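Local atomic coordinates of glycerate dehydrogenase related protein (Thermoplasma acidophilum, PDB entry 3GVX), a protein that probably acts as an NAD(P)H-dependent reductase of small 2-oxoacids such as glyoxylate or hydroxypyruvate. Residues B[3-8]-B[26-31]; B[20-25]-B[275-280]; B[34-39]-B[47-52]. All blocks are in the same frame, centred on the assembly; numbering follows the deposited sequence.

Contact 1. Residues B[3-8]-B[26-31]; sequences VYVNFP and LHWYPD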
loop_
_atom_site.group_PDB
_atom_site.type_symbol
_atom_site.label_atom_id
_atom_site.label_comp_id
_atom_site.label_asym_id
_atom_site.label_seq_id
_atom_site.Cartn_x
_atom_site.Cartn_y
_atom_site.Cartn_z
ATOM N N VAL B 3 -24.634 21.186 17.145
ATOM C CA VAL B 3 -24.499 19.754 17.018
ATOM C C VAL B 3 -24.734 19.246 18.421
ATOM O O VAL B 3 -24.257 19.822 19.395
ATOM C CB VAL B 3 -23.082 19.306 16.593
ATOM C CG1 VAL B 3 -22.996 17.768 16.636
ATOM C CG2 VAL B 3 -22.735 19.850 15.223
ATOM N N TYR B 4 -25.483 18.169 18.526
ATOM C CA TYR B 4 -25.731 17.615 19.824
ATOM C C TYR B 4 -25.338 16.162 19.802
ATOM O O TYR B 4 -25.838 15.377 18.990
ATOM C CB TYR B 4 -27.194 17.788 20.214
ATOM C CG TYR B 4 -27.523 17.141 21.529
ATOM C CD1 TYR B 4 -26.912 17.549 22.715
ATOM C CD2 TYR B 4 -28.438 16.107 21.591
ATOM C CE1 TYR B 4 -27.201 16.920 23.934
ATOM C CE2 TYR B 4 -28.734 15.468 22.791
ATOM C CZ TYR B 4 -28.126 15.881 23.964
ATOM O OH TYR B 4 -28.456 15.259 25.146
ATOM N N VAL B 5 -24.403 15.827 20.685
ATOM C CA VAL B 5 -23.903 14.476 20.811
ATOM C C VAL B 5 -24.732 13.831 21.893
ATOM O O VAL B 5 -24.570 14.089 23.085
ATOM C CB VAL B 5 -22.406 14.464 21.160
ATOM C CG1 VAL B 5 -21.918 13.019 21.317
ATOM C CG2 VAL B 5 -21.621 15.193 20.069
ATOM N N ASN B 6 -25.641 12.988 21.424
ATOM C CA ASN B 6 -26.595 12.314 22.274
ATOM C C ASN B 6 -26.130 11.061 22.985
ATOM O O ASN B 6 -26.836 10.053 23.046
ATOM C CB ASN B 6 -27.867 12.018 21.487
ATOM C CG ASN B 6 -29.001 11.603 22.381
ATOM O OD1 ASN B 6 -29.141 12.110 23.496
ATOM N ND2 ASN B 6 -29.830 10.691 21.898
ATOM N N PHE B 7 -24.925 11.132 23.520
ATOM C CA PHE B 7 -24.384 10.043 24.291
ATOM C C PHE B 7 -23.200 10.542 25.090
ATOM O O PHE B 7 -22.634 11.593 24.790
ATOM C CB PHE B 7 -23.993 8.842 23.408
ATOM C CG PHE B 7 -23.126 9.178 22.231
ATOM C CD1 PHE B 7 -23.689 9.398 20.973
ATOM C CD2 PHE B 7 -21.744 9.259 22.360
ATOM C CE1 PHE B 7 -22.894 9.694 19.866
ATOM C CE2 PHE B 7 -20.937 9.559 21.256
ATOM C CZ PHE B 7 -21.519 9.776 20.009
ATOM N N PRO B 8 -22.835 9.808 26.146
ATOM C CA PRO B 8 -21.720 10.118 27.039
ATOM C C PRO B 8 -20.430 10.053 26.224
ATOM O O PRO B 8 -20.157 9.059 25.554
ATOM C CB PRO B 8 -21.813 9.012 28.095
ATOM C CG PRO B 8 -23.279 8.620 28.048
ATOM C CD PRO B 8 -23.527 8.589 26.587
ATOM N N LEU B 26 -21.127 23.138 19.976
ATOM C CA LEU B 26 -21.353 21.770 20.389
ATOM C C LEU B 26 -22.076 21.672 21.700
ATOM O O LEU B 26 -21.908 22.496 22.600
ATOM C CB LEU B 26 -20.027 21.030 20.507
ATOM C CG LEU B 26 -19.256 21.144 19.206
ATOM C CD1 LEU B 26 -17.762 21.187 19.512
ATOM C CD2 LEU B 26 -19.687 20.013 18.261
ATOM N N HIS B 27 -22.897 20.644 21.787
ATOM C CA HIS B 27 -23.632 20.388 22.987
ATOM C C HIS B 27 -23.441 18.941 23.306
ATOM O O HIS B 27 -23.385 18.080 22.424
ATOM C CB HIS B 27 -25.093 20.725 22.788
ATOM C CG HIS B 27 -25.324 22.155 22.444
ATOM N ND1 HIS B 27 -25.612 23.117 23.383
ATOM C CD2 HIS B 27 -25.230 22.804 21.260
ATOM C CE1 HIS B 27 -25.690 24.298 22.794
ATOM N NE2 HIS B 27 -25.462 24.134 21.506
ATOM N N TRP B 28 -23.320 18.687 24.592
ATOM C CA TRP B 28 -23.090 17.356 25.044
ATOM C C TRP B 28 -24.105 16.849 25.995
ATOM O O TRP B 28 -24.624 17.542 26.869
ATOM C CB TRP B 28 -21.703 17.228 25.655
ATOM C CG TRP B 28 -20.659 17.679 24.723
ATOM C CD1 TRP B 28 -20.268 18.962 24.509
ATOM C CD2 TRP B 28 -19.910 16.874 23.810
ATOM N NE1 TRP B 28 -19.326 19.014 23.530
ATOM C CE2 TRP B 28 -19.077 17.747 23.084
ATOM C CE3 TRP B 28 -19.851 15.503 23.543
ATOM C CZ2 TRP B 28 -18.202 17.299 22.094
ATOM C CZ3 TRP B 28 -18.982 15.057 22.560
ATOM C CH2 TRP B 28 -18.163 15.955 21.851
ATOM N N TYR B 29 -24.372 15.584 25.784
ATOM C CA TYR B 29 -25.288 14.842 26.578
ATOM C C TYR B 29 -24.747 14.816 28.010
ATOM O O TYR B 29 -23.540 14.697 28.213
ATOM C CB TYR B 29 -25.359 13.453 25.991
ATOM C CG TYR B 29 -26.118 12.524 26.854
ATOM C CD1 TYR B 29 -27.499 12.460 26.784
ATOM C CD2 TYR B 29 -25.465 11.719 27.768
ATOM C CE1 TYR B 29 -28.218 11.615 27.615
ATOM C CE2 TYR B 29 -26.165 10.873 28.610
ATOM C CZ TYR B 29 -27.545 10.817 28.522
ATOM O OH TYR B 29 -28.243 9.946 29.316
ATOM N N PRO B 30 -25.635 14.897 29.021
ATOM C CA PRO B 30 -27.087 14.996 28.894
ATOM C C PRO B 30 -27.653 16.419 28.899
ATOM O O PRO B 30 -28.775 16.636 29.347
ATOM C CB PRO B 30 -27.563 14.182 30.081
ATOM C CG PRO B 30 -26.618 14.683 31.168
ATOM C CD PRO B 30 -25.254 14.827 30.447
ATOM N N ASP B 31 -26.891 17.388 28.405
ATOM C CA ASP B 31 -27.408 18.749 28.352
ATOM C C ASP B 31 -27.986 19.036 27.000
ATOM O O ASP B 31 -27.484 19.829 26.200
ATOM C CB ASP B 31 -26.339 19.736 28.744
ATOM C CG ASP B 31 -25.964 19.577 30.189
ATOM O OD1 ASP B 31 -26.842 19.769 31.056
ATOM O OD2 ASP B 31 -24.805 19.227 30.463
#

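Contact 2. Residues B[20-25]-B[275-280]; sequences VLDGFD and NVRNFF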
loop_
_atom_site.group_PDB
_atom_site.type_symbol
_atom_site.label_atom_id
_atom_site.label_comp_id
_atom_site.label_asym_id
_atom_site.label_seq_id
_atom_site.Cartn_x
_atom_site.Cartn_y
_atom_site.Cartn_z
ATOM N N VAL B 20 -12.393 18.764 14.637
ATOM C CA VAL B 20 -13.145 18.558 13.407
ATOM C C VAL B 20 -14.293 19.535 13.225
ATOM O O VAL B 20 -14.515 20.037 12.133
ATOM C CB VAL B 20 -13.742 17.129 13.327
ATOM C CG1 VAL B 20 -14.691 17.034 12.134
ATOM C CG2 VAL B 20 -12.637 16.082 13.238
ATOM N N LEU B 21 -15.031 19.794 14.295
ATOM C CA LEU B 21 -16.178 20.688 14.208
ATOM C C LEU B 21 -15.925 22.077 14.773
ATOM O O LEU B 21 -16.825 22.715 15.307
ATOM C CB LEU B 21 -17.394 20.049 14.884
ATOM C CG LEU B 21 -17.788 18.766 14.149
ATOM C CD1 LEU B 21 -18.682 17.924 15.033
ATOM C CD2 LEU B 21 -18.431 19.123 12.805
ATOM N N ASP B 22 -14.689 22.541 14.660
ATOM C CA ASP B 22 -14.353 23.869 15.148
ATOM C C ASP B 22 -15.079 24.849 14.230
ATOM O O ASP B 22 -14.840 24.901 13.025
ATOM C CB ASP B 22 -12.820 24.048 15.151
ATOM C CG ASP B 22 -12.320 25.038 14.115
ATOM O OD1 ASP B 22 -12.073 26.208 14.471
ATOM O OD2 ASP B 22 -12.169 24.644 12.942
ATOM N N GLY B 23 -16.009 25.594 14.813
ATOM C CA GLY B 23 -16.813 26.531 14.049
ATOM C C GLY B 23 -18.287 26.146 14.102
ATOM O O GLY B 23 -19.121 26.680 13.373
ATOM N N PHE B 24 -18.586 25.181 14.966
ATOM C CA PHE B 24 -19.941 24.705 15.208
ATOM C C PHE B 24 -20.052 24.747 16.703
ATOM O O PHE B 24 -19.083 24.480 17.407
ATOM C CB PHE B 24 -20.155 23.240 14.795
ATOM C CG PHE B 24 -20.105 22.996 13.324
ATOM C CD1 PHE B 24 -18.935 23.222 12.621
ATOM C CD2 PHE B 24 -21.217 22.494 12.637
ATOM C CE1 PHE B 24 -18.862 22.960 11.269
ATOM C CE2 PHE B 24 -21.149 22.222 11.270
ATOM C CZ PHE B 24 -19.970 22.458 10.589
ATOM N N ASP B 25 -21.229 25.087 17.192
ATOM C CA ASP B 25 -21.436 25.085 18.614
ATOM C C ASP B 25 -21.774 23.655 18.946
ATOM O O ASP B 25 -22.587 23.026 18.271
ATOM C CB ASP B 25 -22.577 26.013 18.986
ATOM C CG ASP B 25 -22.347 27.424 18.491
ATOM O OD1 ASP B 25 -23.008 27.829 17.520
ATOM O OD2 ASP B 25 -21.486 28.128 19.056
ATOM N N ASN B 275 -18.138 13.540 8.776
ATOM C CA ASN B 275 -19.255 13.514 7.853
ATOM C C ASN B 275 -20.250 14.602 8.199
ATOM O O ASN B 275 -20.932 15.111 7.326
ATOM C CB ASN B 275 -19.983 12.171 7.848
ATOM C CG ASN B 275 -20.920 12.040 6.662
ATOM O OD1 ASN B 275 -22.108 11.744 6.809
ATOM N ND2 ASN B 275 -20.380 12.264 5.467
ATOM N N VAL B 276 -20.343 14.943 9.478
ATOM C CA VAL B 276 -21.253 15.994 9.923
ATOM C C VAL B 276 -20.830 17.338 9.350
ATOM O O VAL B 276 -21.640 18.113 8.856
ATOM C CB VAL B 276 -21.285 16.084 11.462
ATOM C CG1 VAL B 276 -21.893 17.422 11.892
ATOM C CG2 VAL B 276 -22.070 14.902 12.042
ATOM N N ARG B 277 -19.536 17.590 9.430
ATOM C CA ARG B 277 -18.949 18.803 8.918
ATOM C C ARG B 277 -19.105 18.878 7.401
ATOM O O ARG B 277 -19.441 19.920 6.851
ATOM C CB ARG B 277 -17.484 18.848 9.367
ATOM C CG ARG B 277 -16.459 19.077 8.303
ATOM C CD ARG B 277 -15.481 20.096 8.829
ATOM N NE ARG B 277 -15.806 21.440 8.360
ATOM C CZ ARG B 277 -15.270 22.556 8.841
ATOM N NH1 ARG B 277 -14.385 22.495 9.827
ATOM N NH2 ARG B 277 -15.588 23.729 8.306
ATOM N N ASN B 278 -18.893 17.748 6.737
ATOM C CA ASN B 278 -19.018 17.672 5.288
ATOM C C ASN B 278 -20.452 17.817 4.845
ATOM O O ASN B 278 -20.744 18.416 3.818
ATOM C CB ASN B 278 -18.475 16.350 4.779
ATOM C CG ASN B 278 -16.984 16.279 4.873
ATOM O OD1 ASN B 278 -16.382 15.224 4.655
ATOM N ND2 ASN B 278 -16.364 17.406 5.194
ATOM N N PHE B 279 -21.350 17.260 5.637
ATOM C CA PHE B 279 -22.753 17.347 5.328
ATOM C C PHE B 279 -23.176 18.796 5.286
ATOM O O PHE B 279 -23.947 19.189 4.424
ATOM C CB PHE B 279 -23.592 16.609 6.365
ATOM C CG PHE B 279 -25.064 16.666 6.089
ATOM C CD1 PHE B 279 -25.668 15.744 5.248
ATOM C CD2 PHE B 279 -25.845 17.667 6.643
ATOM C CE1 PHE B 279 -27.026 15.826 4.969
ATOM C CE2 PHE B 279 -27.196 17.754 6.366
ATOM C CZ PHE B 279 -27.789 16.837 5.531
ATOM N N PHE B 280 -22.664 19.598 6.208
ATOM C CA PHE B 280 -23.060 20.985 6.224
ATOM C C PHE B 280 -22.362 21.936 5.267
ATOM O O PHE B 280 -22.745 23.095 5.176
ATOM C CB PHE B 280 -23.097 21.508 7.665
ATOM C CG PHE B 280 -24.303 21.021 8.418
ATOM C CD1 PHE B 280 -24.209 19.969 9.322
ATOM C CD2 PHE B 280 -25.566 21.519 8.111
ATOM C CE1 PHE B 280 -25.350 19.413 9.898
ATOM C CE2 PHE B 280 -26.711 20.969 8.687
ATOM C CZ PHE B 280 -26.600 19.910 9.582
#

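Contact 3. Residues B[34-39]-B[47-52]; sequences DAEAQV and GKRTKM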
loop_
_atom_site.group_PDB
_atom_site.type_symbol
_atom_site.label_atom_id
_atom_site.label_comp_id
_atom_site.label_asym_id
_atom_site.label_seq_id
_atom_site.Cartn_x
_atom_site.Cartn_y
_atom_site.Cartn_z
ATOM N N ASP B 34 -31.689 21.428 21.175
ATOM C CA ASP B 34 -32.342 21.300 19.884
ATOM C C ASP B 34 -31.399 21.779 18.794
ATOM O O ASP B 34 -31.478 22.927 18.359
ATOM C CB ASP B 34 -33.609 22.162 19.866
ATOM C CG ASP B 34 -34.650 21.645 18.903
ATOM O OD1 ASP B 34 -34.258 21.015 17.899
ATOM O OD2 ASP B 34 -35.854 21.871 19.135
ATOM N N ALA B 35 -30.506 20.906 18.345
ATOM C CA ALA B 35 -29.547 21.282 17.313
ATOM C C ALA B 35 -29.915 20.811 15.906
ATOM O O ALA B 35 -30.805 19.975 15.713
ATOM C CB ALA B 35 -28.155 20.770 17.691
ATOM N N GLU B 36 -29.229 21.382 14.923
ATOM C CA GLU B 36 -29.437 21.018 13.537
ATOM C C GLU B 36 -28.866 19.637 13.281
ATOM O O GLU B 36 -29.399 18.881 12.488
ATOM C CB GLU B 36 -28.767 22.023 12.628
ATOM C CG GLU B 36 -29.574 23.273 12.487
ATOM C CD GLU B 36 -28.951 24.267 11.531
ATOM O OE1 GLU B 36 -29.698 25.089 10.963
ATOM O OE2 GLU B 36 -27.715 24.235 11.346
ATOM N N ALA B 37 -27.781 19.313 13.969
ATOM C CA ALA B 37 -27.168 18.022 13.802
ATOM C C ALA B 37 -27.101 17.278 15.114
ATOM O O ALA B 37 -26.829 17.846 16.178
ATOM C CB ALA B 37 -25.786 18.176 13.196
ATOM N N GLN B 38 -27.383 15.990 15.026
ATOM C CA GLN B 38 -27.357 15.130 16.188
ATOM C C GLN B 38 -26.512 13.912 15.870
ATOM O O GLN B 38 -26.690 13.271 14.834
ATOM C CB GLN B 38 -28.777 14.708 16.556
ATOM C CG GLN B 38 -28.884 13.994 17.873
ATOM C CD GLN B 38 -30.327 13.763 18.260
ATOM O OE1 GLN B 38 -31.101 14.712 18.393
ATOM N NE2 GLN B 38 -30.702 12.507 18.434
ATOM N N VAL B 39 -25.573 13.602 16.750
ATOM C CA VAL B 39 -24.725 12.436 16.560
ATOM C C VAL B 39 -25.241 11.421 17.563
ATOM O O VAL B 39 -25.412 11.732 18.735
ATOM C CB VAL B 39 -23.247 12.757 16.847
ATOM C CG1 VAL B 39 -22.383 11.550 16.504
ATOM C CG2 VAL B 39 -22.819 13.997 16.063
ATOM N N GLY B 47 -36.324 17.191 17.490
ATOM C CA GLY B 47 -36.445 18.565 17.901
ATOM C C GLY B 47 -37.179 19.335 16.840
ATOM O O GLY B 47 -37.789 18.781 15.922
ATOM N N LYS B 48 -37.105 20.644 16.969
ATOM C CA LYS B 48 -37.745 21.528 16.030
ATOM C C LYS B 48 -36.770 21.990 14.978
ATOM O O LYS B 48 -37.172 22.419 13.903
ATOM C CB LYS B 48 -38.289 22.738 16.757
ATOM C CG LYS B 48 -39.652 22.538 17.307
ATOM C CD LYS B 48 -40.027 23.732 18.123
ATOM C CE LYS B 48 -41.507 23.744 18.359
ATOM N NZ LYS B 48 -41.748 24.182 19.744
ATOM N N ARG B 49 -35.484 21.897 15.281
ATOM C CA ARG B 49 -34.477 22.349 14.336
ATOM C C ARG B 49 -33.693 21.220 13.672
ATOM O O ARG B 49 -32.786 21.469 12.878
ATOM C CB ARG B 49 -33.522 23.303 15.059
ATOM C CG ARG B 49 -34.240 24.396 15.811
ATOM C CD ARG B 49 -33.275 25.364 16.448
ATOM N NE ARG B 49 -32.326 25.893 15.476
ATOM C CZ ARG B 49 -31.026 25.609 15.470
ATOM N NH1 ARG B 49 -30.516 24.799 16.388
ATOM N NH2 ARG B 49 -30.238 26.128 14.538
ATOM N N THR B 50 -34.059 19.983 13.997
ATOM C CA THR B 50 -33.365 18.810 13.474
ATOM C C THR B 50 -33.343 18.732 11.956
ATOM O O THR B 50 -34.380 18.794 11.299
ATOM C CB THR B 50 -33.994 17.492 13.970
ATOM O OG1 THR B 50 -34.296 17.579 15.367
ATOM C CG2 THR B 50 -33.039 16.338 13.721
ATOM N N LYS B 51 -32.150 18.588 11.401
ATOM C CA LYS B 51 -31.989 18.465 9.961
ATOM C C LYS B 51 -31.251 17.205 9.643
ATOM O O LYS B 51 -31.462 16.587 8.618
ATOM C CB LYS B 51 -31.154 19.597 9.407
ATOM C CG LYS B 51 -31.754 20.949 9.456
ATOM C CD LYS B 51 -30.703 21.899 8.950
ATOM C CE LYS B 51 -31.270 23.255 8.648
ATOM N NZ LYS B 51 -30.174 24.123 8.153
HETATM N N MSE B 52 -30.355 16.838 10.540
HETATM C CA MSE B 52 -29.521 15.686 10.288
HETATM C C MSE B 52 -29.157 14.870 11.500
HETATM O O MSE B 52 -28.834 15.407 12.555
HETATM C CB MSE B 52 -28.252 16.148 9.556
HETATM C CG MSE B 52 -27.232 15.049 9.214
HETATM SE SE MSE B 52 -26.324 14.563 10.701
HETATM C CE MSE B 52 -24.860 14.512 10.309
HETATM O O HOH W 1 -32.763 18.817 17.031
#

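Contact 1. Residues B[3-8]-B[26-31]
Val3, Tyr4 and Val5 pair in register with Leu26, His27 and Trp28, two neighbouring parallel strands at one margin of the five-stranded sheet, where 26-28 is the edge strand of this sheet within the chain. Three backbone hydrogen bonds zip them together: His27 N to Val3 O, Val5 N to His27 O at 3.0 Å and nearly straight (175°), and Tyr29 N to Val5 O just past the end of the regular strand. The face that carries Val3, Val5, Leu26 and Trp28 is apolar. Val5 CG2 sits over the six-membered ring of Trp28, 4.0 Å from its centroid, in a CH-pi contact; the branched valine offers a methyl to the flat indole, while Arg14 makes a cation-pi contact with the same side chain. On the other face, Tyr4 has CG anti to the backbone N (chi1 176°), and its ring lies across His27 toward residues 29 to 31, CD1 3.7 Å from His27 CB. The Tyr4 OH lies at the edge of the Tyr29 ring, 3.4 Å from CD1, and Tyr32 meets the Tyr4 ring edge-to-face. An alanine here would probably open a gap beside His27 CB and the Tyr29 backbone and take from Tyr32 the ring it meets edge-to-face. Beyond the strands, Tyr29 lies alongside Pro8, CE2 3.7 Å from Pro8 CG, a rigid pyrrolidine ring against the rim of an aromatic one. With helix 11-20 joining the strands, this is a classic beta-alpha-beta unit, the parallel building block of an alpha/beta sheet.

Contact 2. Residues B[20-25]-B[275-280]
Leu21 leaves the helical conformation at the end of helix 11-20 and opens a type II beta turn to Phe24, bringing its CA to 6.3 Å from that of Arg277 on helix 266-279. Gly23 suits the turn because its positive phi would jam a CB against the preceding carbonyl oxygen. Leu21 and Arg277 slide past each other in opposite directions, with Leu21 CD2 3.6 Å from Arg277 CB; the same methyl reaches Val276 CG1 and lies over the centre of the Phe24 ring. Phe24 is turned toward the helix: CZ approaches Arg277 CA, and the ring edge meets Phe280 CB, CE2 lying 4.2 Å from it. Another Phe24 atom, CE1, sits over one face of the Arg277 guanidinium. The arginine chain bends at chi2 and chi3, and NH1 lies 3.4 Å from Val20 O in a weak hydrogen bond, while its NH2 forms a salt bridge with Glu281. Asp22 OD2 stays 4.4 Å from NH1, near enough only for a general attraction between opposite charges. On the helix 266-279 side, Val20 and Leu21 also touch Phe273, and Val276 and Phe280 rest on Met52 of strand 52-55, which places the turn at the margin of a helix that packs against the sheet.

Contact 3. Residues B[34-39]-B[47-52]
Asp34 and Glu36 both touch residues 47-52, the first held by backbone N-H groups, the second beside charged side chains. In the tight part, CG of Asp34 stands anti to the backbone N (chi1 -154°), and the carboxylate meets the chain at Gly47 to Arg49. Its OD2 receives Lys48 N at 2.8 Å through the syn lone pair, and OD1 receives Arg49 N from above the carboxylate plane, with a further weak bond from Lys48 N. Arg49 NH1 donates a hydrogen bond to Asp34 O at 2.9 Å, the oxygen lying near the guanidinium plane. A short aspartate fits here, and so does Gly47, since a CB there would clash with OD1. One water joins Asp34 OD1, Ala35 O and Thr50 OG1, donating to the first two and accepting from the threonine, whose OG1 in turn accepts Gly47 N. Toward the sheet the backbones draw together: Glu36 O takes both Lys51 N and Met52 N, each at 3.0 Å, and Gln38 N bonds to Met52 O. Small Ala37 lets its CB lie 4.4 Å from the selenium of Met52, a selenomethionine.

The looser side is the more exposed one. Glu36 CG lies over one face of the Arg49 guanidinium, whose NH2 also pairs with Asp2. Glu36 OE1 makes a salt bridge to Lys51 NZ at 3.0 Å, the two chains side by side, but its bridge to Arg49 NH2 is long, a matter of charge alone. Lys51 and Lys48 are exposed. With this network beside it, the Ala37-Met52 pair starts strands 37-40 and 52-55 of the five-stranded parallel sheet, that of the flavodoxin-like domain that in this dehydrogenase family stands beside the Rossmann NAD-binding domain.

Contacts 1 and 3 belong to one parallel sheet, in which strand 3-5 lies between strands 26-28 and 37-40: Tyr4 N bonds to Ala37 O, and Tyr4 O to Val39 N, so the backbone pairing of one runs on into the other. Contact 2 instead sets a turn against the helix that packs on this sheet; it meets contact 1 through a probable Val3 N to Asp25 O hydrogen bond and apolar packing, and contact 3 through apolar packing. Val3, Tyr4, Val5, Ala37 and Met52 are buried, while Pro8, Asp22, Lys48 and Lys51 lie at exposed margins. Contact 1 is largely backbone bonds and aromatic packing, contact 2 relies on apolar side chains, and contact 3 adds charges and water.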